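Local structure of Sts-2 protein (Mus musculus, 3D4I) at residues V87-A97 with D193-H202. The protein probably opposes CBL-mediated down-regulation of activated receptors such as the T-cell receptor, and carries in this chain a 2H-phosphatase domain with acid-dependent phosphatase activity. Residues are numbered along the deposited sequence; the frame is centred on the assembly and turned at random. Where two conformers were deposited one is given.
Sequences VRVTAVFASPA and DMGITLIVSH
Thr90 and Asp193 reach toward each other from opposite directions where the strands begin: the hydroxyl OG1 donates to Asp193 OD2 in a very short bond of 2.5 Å. Thr90 is the extra residue of a beta bulge, since Val89 pairs with Ile196 but Ala91 already pairs with Thr197, and the bulge turns its side chain toward the 193-202 segment. Its CG2 sits 3.5 Å above the centre of the Arg88 guanidinium. Arg88 NH1 stays 4.1 Å from Asp193 OD1, too far for a salt bridge, and any attraction is probably modest. An alanine in place of Asp193 would probably leave the Thr90 hydroxyl without its acceptor and the Arg88 charge without its nearby counterpart.

Strands 89-94 and 196-201 run parallel, their axes 15° apart, and six N-H...O bonds join the backbones from Arg88 to Ser95, on both sides of the bulge. These are two neighbouring inner strands of the histidine phosphatase alpha/beta fold; strand 119-121 flanks 89-94, and strand 11-16 flanks 196-201.

On one face Leu198 fits between two valines, its CG 3.8 Å from Val89 CG1 and its CB 3.8 Å from Val92 CB. Ile196 reaches back along the same side, bringing CD1 to 3.7 Å from Val87 CB. Helix 98-111 packs here, with Leu108 against Val92. On the other face the Thr197 methyl CG2 presses on the Phe93 ring edge, 3.4 Å from CD1; Leu198 O lies at that edge too, in the ring plane, and Ile199 CD1 approaches obliquely.

At the C-terminal strand ends, where this family gathers its active site, Ser95 OG and His202 NE2 share a 2.8 Å hydrogen bond at the imidazole edge. Ser95 holds OG opposite its own N (chi1 159°), which also lets OG take a weak bond from Ala97 N, while Phe126 meets the His202 ring nearly perpendicularly.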
ATOM      1  N   VAL A  87      -0.601 -22.647  -1.539  1.00 23.36           N
ATOM      2  CA  VAL A  87       0.704 -23.271  -1.762  1.00 23.27           C
ATOM      3  C   VAL A  87       1.455 -23.534  -0.444  1.00 23.22           C
ATOM      4  O   VAL A  87       1.271 -22.827   0.551  1.00 23.38           O
ATOM      5  CB  VAL A  87       1.607 -22.475  -2.769  1.00 23.22           C
ATOM      6  CG1 VAL A  87       0.880 -22.276  -4.070  1.00 24.82           C
ATOM      7  CG2 VAL A  87       2.094 -21.130  -2.175  1.00 22.60           C
ATOM      8  N   ARG A  88       2.308 -24.559  -0.466  1.00 23.05           N
ATOM      9  CA  ARG A  88       3.132 -24.931   0.681  1.00 22.83           C
ATOM     10  C   ARG A  88       4.491 -24.243   0.607  1.00 22.55           C
ATOM     11  O   ARG A  88       5.294 -24.582  -0.247  1.00 21.88           O
ATOM     12  CB  ARG A  88       3.318 -26.471   0.690  1.00 22.31           C
ATOM     13  CG  ARG A  88       3.951 -27.005   1.961  1.00 23.32           C
ATOM     14  CD  ARG A  88       3.878 -28.569   2.102  1.00 24.72           C
ATOM     15  NE  ARG A  88       4.787 -28.959   3.175  1.00 27.49           N
ATOM     16  CZ  ARG A  88       5.939 -29.591   3.010  1.00 28.77           C
ATOM     17  NH1 ARG A  88       6.330 -29.967   1.796  1.00 31.87           N
ATOM     18  NH2 ARG A  88       6.697 -29.857   4.069  1.00 28.94           N
ATOM     19  N   VAL A  89       4.744 -23.280   1.500  1.00 22.03           N
ATOM     20  CA  VAL A  89       6.046 -22.633   1.602  1.00 21.84           C
ATOM     21  C   VAL A  89       6.847 -23.344   2.691  1.00 21.84           C
ATOM     22  O   VAL A  89       6.371 -23.458   3.827  1.00 21.89           O
ATOM     23  CB  VAL A  89       5.908 -21.120   1.963  1.00 22.21           C
ATOM     24  CG1 VAL A  89       7.273 -20.481   2.191  1.00 22.81           C
ATOM     25  CG2 VAL A  89       5.122 -20.386   0.888  1.00 21.93           C
ATOM     26  N   THR A  90       8.059 -23.789   2.351  1.00 21.09           N
ATOM     27  CA  THR A  90       8.886 -24.615   3.241  1.00 20.76           C
ATOM     28  C   THR A  90      10.195 -23.985   3.688  1.00 19.89           C
ATOM     29  O   THR A  90      10.862 -24.486   4.593  1.00 18.98           O
ATOM     30  CB  THR A  90       9.215 -25.974   2.569  1.00 21.23           C
ATOM     31  OG1 THR A  90       9.918 -25.743   1.343  1.00 21.74           O
ATOM     32  CG2 THR A  90       7.943 -26.721   2.262  1.00 22.07           C
ATOM     33  N   ALA A  91      10.607 -22.908   3.029  1.00 19.76           N
ATOM     34  CA  ALA A  91      11.867 -22.281   3.363  1.00 18.77           C
ATOM     35  C   ALA A  91      11.909 -20.876   2.787  1.00 19.02           C
ATOM     36  O   ALA A  91      11.242 -20.584   1.800  1.00 17.43           O
ATOM     37  CB  ALA A  91      13.045 -23.101   2.856  1.00 19.28           C
ATOM     38  N   VAL A  92      12.678 -20.013   3.446  1.00 18.84           N
ATOM     39  CA  VAL A  92      12.916 -18.672   2.954  1.00 19.06           C
ATOM     40  C   VAL A  92      14.324 -18.195   3.216  1.00 19.15           C
ATOM     41  O   VAL A  92      14.870 -18.313   4.330  1.00 18.54           O
ATOM     42  CB  VAL A  92      11.770 -17.606   3.243  1.00 20.45           C
ATOM     43  CG1 VAL A  92      10.530 -18.177   3.912  1.00 19.45           C
ATOM     44  CG2 VAL A  92      12.263 -16.300   3.866  1.00 20.35           C
ATOM     45  N   PHE A  93      14.915 -17.738   2.123  1.00 18.26           N
ATOM     46  CA  PHE A  93      16.223 -17.155   2.112  1.00 18.94           C
ATOM     47  C   PHE A  93      16.045 -15.682   1.773  1.00 19.10           C
ATOM     48  O   PHE A  93      15.153 -15.328   0.977  1.00 19.19           O
ATOM     49  CB  PHE A  93      17.093 -17.854   1.072  1.00 18.50           C
ATOM     50  CG  PHE A  93      17.312 -19.314   1.350  1.00 19.24           C
ATOM     51  CD1 PHE A  93      16.328 -20.247   1.031  1.00 19.28           C
ATOM     52  CD2 PHE A  93      18.495 -19.761   1.946  1.00 18.31           C
ATOM     53  CE1 PHE A  93      16.510 -21.617   1.310  1.00 19.90           C
ATOM     54  CE2 PHE A  93      18.694 -21.129   2.204  1.00 19.08           C
ATOM     55  CZ  PHE A  93      17.698 -22.050   1.886  1.00 19.19           C
ATOM     56  N   ALA A  94      16.853 -14.825   2.392  1.00 18.46           N
ATOM     57  CA  ALA A  94      16.804 -13.397   2.081  1.00 18.15           C
ATOM     58  C   ALA A  94      18.204 -12.833   1.945  1.00 17.60           C
ATOM     59  O   ALA A  94      19.120 -13.232   2.669  1.00 18.22           O
ATOM     60  CB  ALA A  94      16.046 -12.630   3.195  1.00 17.74           C
ATOM     61  N   SER A  95      18.356 -11.883   1.038  1.00 17.66           N
ATOM     62  CA  SER A  95      19.495 -10.990   1.019  1.00 17.60           C
ATOM     63  C   SER A  95      19.666 -10.270   2.368  1.00 17.65           C
ATOM     64  O   SER A  95      18.675  -9.929   3.024  1.00 18.48           O
ATOM     65  CB  SER A  95      19.299  -9.975  -0.105  1.00 18.65           C
ATOM     66  OG  SER A  95      20.090  -8.825   0.102  1.00 18.71           O
ATOM     67  N   PRO A  96      20.923 -10.052   2.803  1.00 17.58           N
ATOM     68  CA  PRO A  96      21.171  -9.372   4.095  1.00 17.22           C
ATOM     69  C   PRO A  96      20.697  -7.886   4.176  1.00 17.55           C
ATOM     70  O   PRO A  96      20.646  -7.309   5.286  1.00 17.28           O
ATOM     71  CB  PRO A  96      22.700  -9.477   4.254  1.00 17.49           C
ATOM     72  CG  PRO A  96      23.229  -9.553   2.828  1.00 16.55           C
ATOM     73  CD  PRO A  96      22.181 -10.435   2.134  1.00 16.66           C
ATOM     74  N   ALA A  97      20.361  -7.280   3.034  1.00 17.20           N
ATOM     75  CA  ALA A  97      19.804  -5.922   3.003  1.00 16.95           C
ATOM     76  C   ALA A  97      18.536  -5.834   3.849  1.00 17.19           C
ATOM     77  O   ALA A  97      17.679  -6.730   3.817  1.00 16.95           O
ATOM     78  CB  ALA A  97      19.538  -5.464   1.573  1.00 17.87           C
ATOM     79  N   ASP A 193      12.801 -31.964  -0.704  1.00 39.86           N
ATOM     80  CA  ASP A 193      11.691 -31.033  -0.425  1.00 38.88           C
ATOM     81  C   ASP A 193      10.716 -30.873  -1.590  1.00 37.55           C
ATOM     82  O   ASP A 193      11.151 -30.774  -2.744  1.00 37.46           O
ATOM     83  CB  ASP A 193      12.254 -29.659  -0.059  1.00 39.80           C
ATOM     84  CG  ASP A 193      11.219 -28.751   0.561  1.00 41.10           C
ATOM     85  OD1 ASP A 193      10.305 -29.253   1.247  1.00 42.06           O
ATOM     86  OD2 ASP A 193      11.340 -27.523   0.371  1.00 44.11           O
ATOM     87  N   MET A 194       9.411 -30.837  -1.296  1.00 35.08           N
ATOM     88  CA  MET A 194       8.401 -30.698  -2.363  1.00 33.61           C
ATOM     89  C   MET A 194       7.500 -29.450  -2.335  1.00 31.94           C
ATOM     90  O   MET A 194       6.525 -29.354  -3.100  1.00 33.41           O
ATOM     91  CB  MET A 194       7.585 -31.991  -2.531  1.00 33.56           C
ATOM     92  CG  MET A 194       8.425 -33.122  -3.111  1.00 33.70           C
ATOM     93  SD  MET A 194       7.721 -34.784  -3.035  0.50 34.04           S
ATOM     94  CE  MET A 194       7.521 -35.143  -4.786  0.50 33.43           C
ATOM     95  N   GLY A 195       7.838 -28.486  -1.494  1.00 29.54           N
ATOM     96  CA  GLY A 195       7.124 -27.213  -1.495  1.00 26.66           C
ATOM     97  C   GLY A 195       7.941 -26.101  -2.131  1.00 24.87           C
ATOM     98  O   GLY A 195       8.895 -26.352  -2.905  1.00 23.90           O
ATOM     99  N   ILE A 196       7.553 -24.868  -1.818  1.00 22.83           N
ATOM    100  CA  ILE A 196       8.188 -23.684  -2.385  1.00 21.85           C
ATOM    101  C   ILE A 196       9.186 -23.045  -1.430  1.00 20.78           C
ATOM    102  O   ILE A 196       8.882 -22.803  -0.267  1.00 20.67           O
ATOM    103  CB  ILE A 196       7.129 -22.628  -2.813  1.00 21.85           C
ATOM    104  CG1 ILE A 196       6.112 -23.238  -3.790  1.00 22.91           C
ATOM    105  CG2 ILE A 196       7.806 -21.343  -3.388  1.00 21.97           C
ATOM    106  CD1 ILE A 196       4.990 -22.271  -4.204  1.00 22.61           C
ATOM    107  N   THR A 197      10.377 -22.760  -1.945  1.00 20.31           N
ATOM    108  CA  THR A 197      11.360 -21.956  -1.247  1.00 18.91           C
ATOM    109  C   THR A 197      11.295 -20.509  -1.748  1.00 18.50           C
ATOM    110  O   THR A 197      11.358 -20.254  -2.951  1.00 17.36           O
ATOM    111  CB  THR A 197      12.786 -22.500  -1.492  1.00 19.67           C
ATOM    112  OG1 THR A 197      12.879 -23.819  -0.941  1.00 19.82           O
ATOM    113  CG2 THR A 197      13.852 -21.595  -0.836  1.00 18.88           C
ATOM    114  N   LEU A 198      11.197 -19.558  -0.817  1.00 18.01           N
ATOM    115  CA  LEU A 198      11.223 -18.133  -1.214  1.00 17.42           C
ATOM    116  C   LEU A 198      12.648 -17.599  -1.224  1.00 16.09           C
ATOM    117  O   LEU A 198      13.425 -17.892  -0.321  1.00 16.37           O
ATOM    118  CB  LEU A 198      10.332 -17.306  -0.280  1.00 17.18           C
ATOM    119  CG  LEU A 198       8.896 -17.797   0.039  1.00 17.99           C
ATOM    120  CD1 LEU A 198       8.171 -16.760   0.909  1.00 18.69           C
ATOM    121  CD2 LEU A 198       8.081 -18.055  -1.204  1.00 16.47           C
ATOM    122  N   ILE A 199      12.987 -16.841  -2.266  1.00 14.99           N
ATOM    123  CA  ILE A 199      14.265 -16.185  -2.396  1.00 15.35           C
ATOM    124  C   ILE A 199      13.927 -14.690  -2.446  1.00 14.89           C
ATOM    125  O   ILE A 199      13.516 -14.178  -3.478  1.00 14.95           O
ATOM    126  CB  ILE A 199      15.021 -16.606  -3.708  1.00 14.85           C
ATOM    127  CG1 ILE A 199      15.235 -18.143  -3.800  1.00 17.28           C
ATOM    128  CG2 ILE A 199      16.339 -15.837  -3.872  1.00 17.43           C
ATOM    129  CD1 ILE A 199      16.019 -18.769  -2.678  1.00 17.78           C
ATOM    130  N   VAL A 200      14.079 -14.002  -1.318  1.00 14.72           N
ATOM    131  CA  VAL A 200      13.632 -12.612  -1.218  1.00 14.44           C
ATOM    132  C   VAL A 200      14.851 -11.727  -1.382  1.00 15.64           C
ATOM    133  O   VAL A 200      15.742 -11.708  -0.518  1.00 15.81           O
ATOM    134  CB  VAL A 200      12.974 -12.317   0.141  1.00 14.68           C
ATOM    135  CG1 VAL A 200      12.460 -10.845   0.167  1.00 14.34           C
ATOM    136  CG2 VAL A 200      11.816 -13.311   0.409  1.00 14.67           C
ATOM    137  N   SER A 201      14.899 -11.009  -2.495  1.00 16.04           N
ATOM    138  CA  SER A 201      16.158 -10.411  -2.938  1.00 16.53           C
ATOM    139  C   SER A 201      15.871  -9.163  -3.762  1.00 16.71           C
ATOM    140  O   SER A 201      14.870  -8.460  -3.512  1.00 16.43           O
ATOM    141  CB  SER A 201      16.971 -11.473  -3.716  1.00 16.18           C
ATOM    142  OG  SER A 201      18.257 -10.994  -4.080  1.00 19.05           O
ATOM    143  N   HIS A 202      16.739  -8.905  -4.737  1.00 16.80           N
ATOM    144  CA  HIS A 202      16.819  -7.676  -5.506  1.00 17.26           C
ATOM    145  C   HIS A 202      16.323  -7.935  -6.913  1.00 17.06           C
ATOM    146  O   HIS A 202      16.172  -9.087  -7.300  1.00 17.66           O
ATOM    147  CB  HIS A 202      18.286  -7.219  -5.553  1.00 16.94           C
ATOM    148  CG  HIS A 202      18.884  -7.049  -4.185  1.00 18.45           C
ATOM    149  ND1 HIS A 202      18.787  -5.871  -3.472  1.00 18.74           N
ATOM    150  CD2 HIS A 202      19.509  -7.932  -3.372  1.00 19.23           C
ATOM    151  CE1 HIS A 202      19.371  -6.027  -2.292  1.00 19.63           C
ATOM    152  NE2 HIS A 202      19.801  -7.275  -2.200  1.00 17.81           N
TER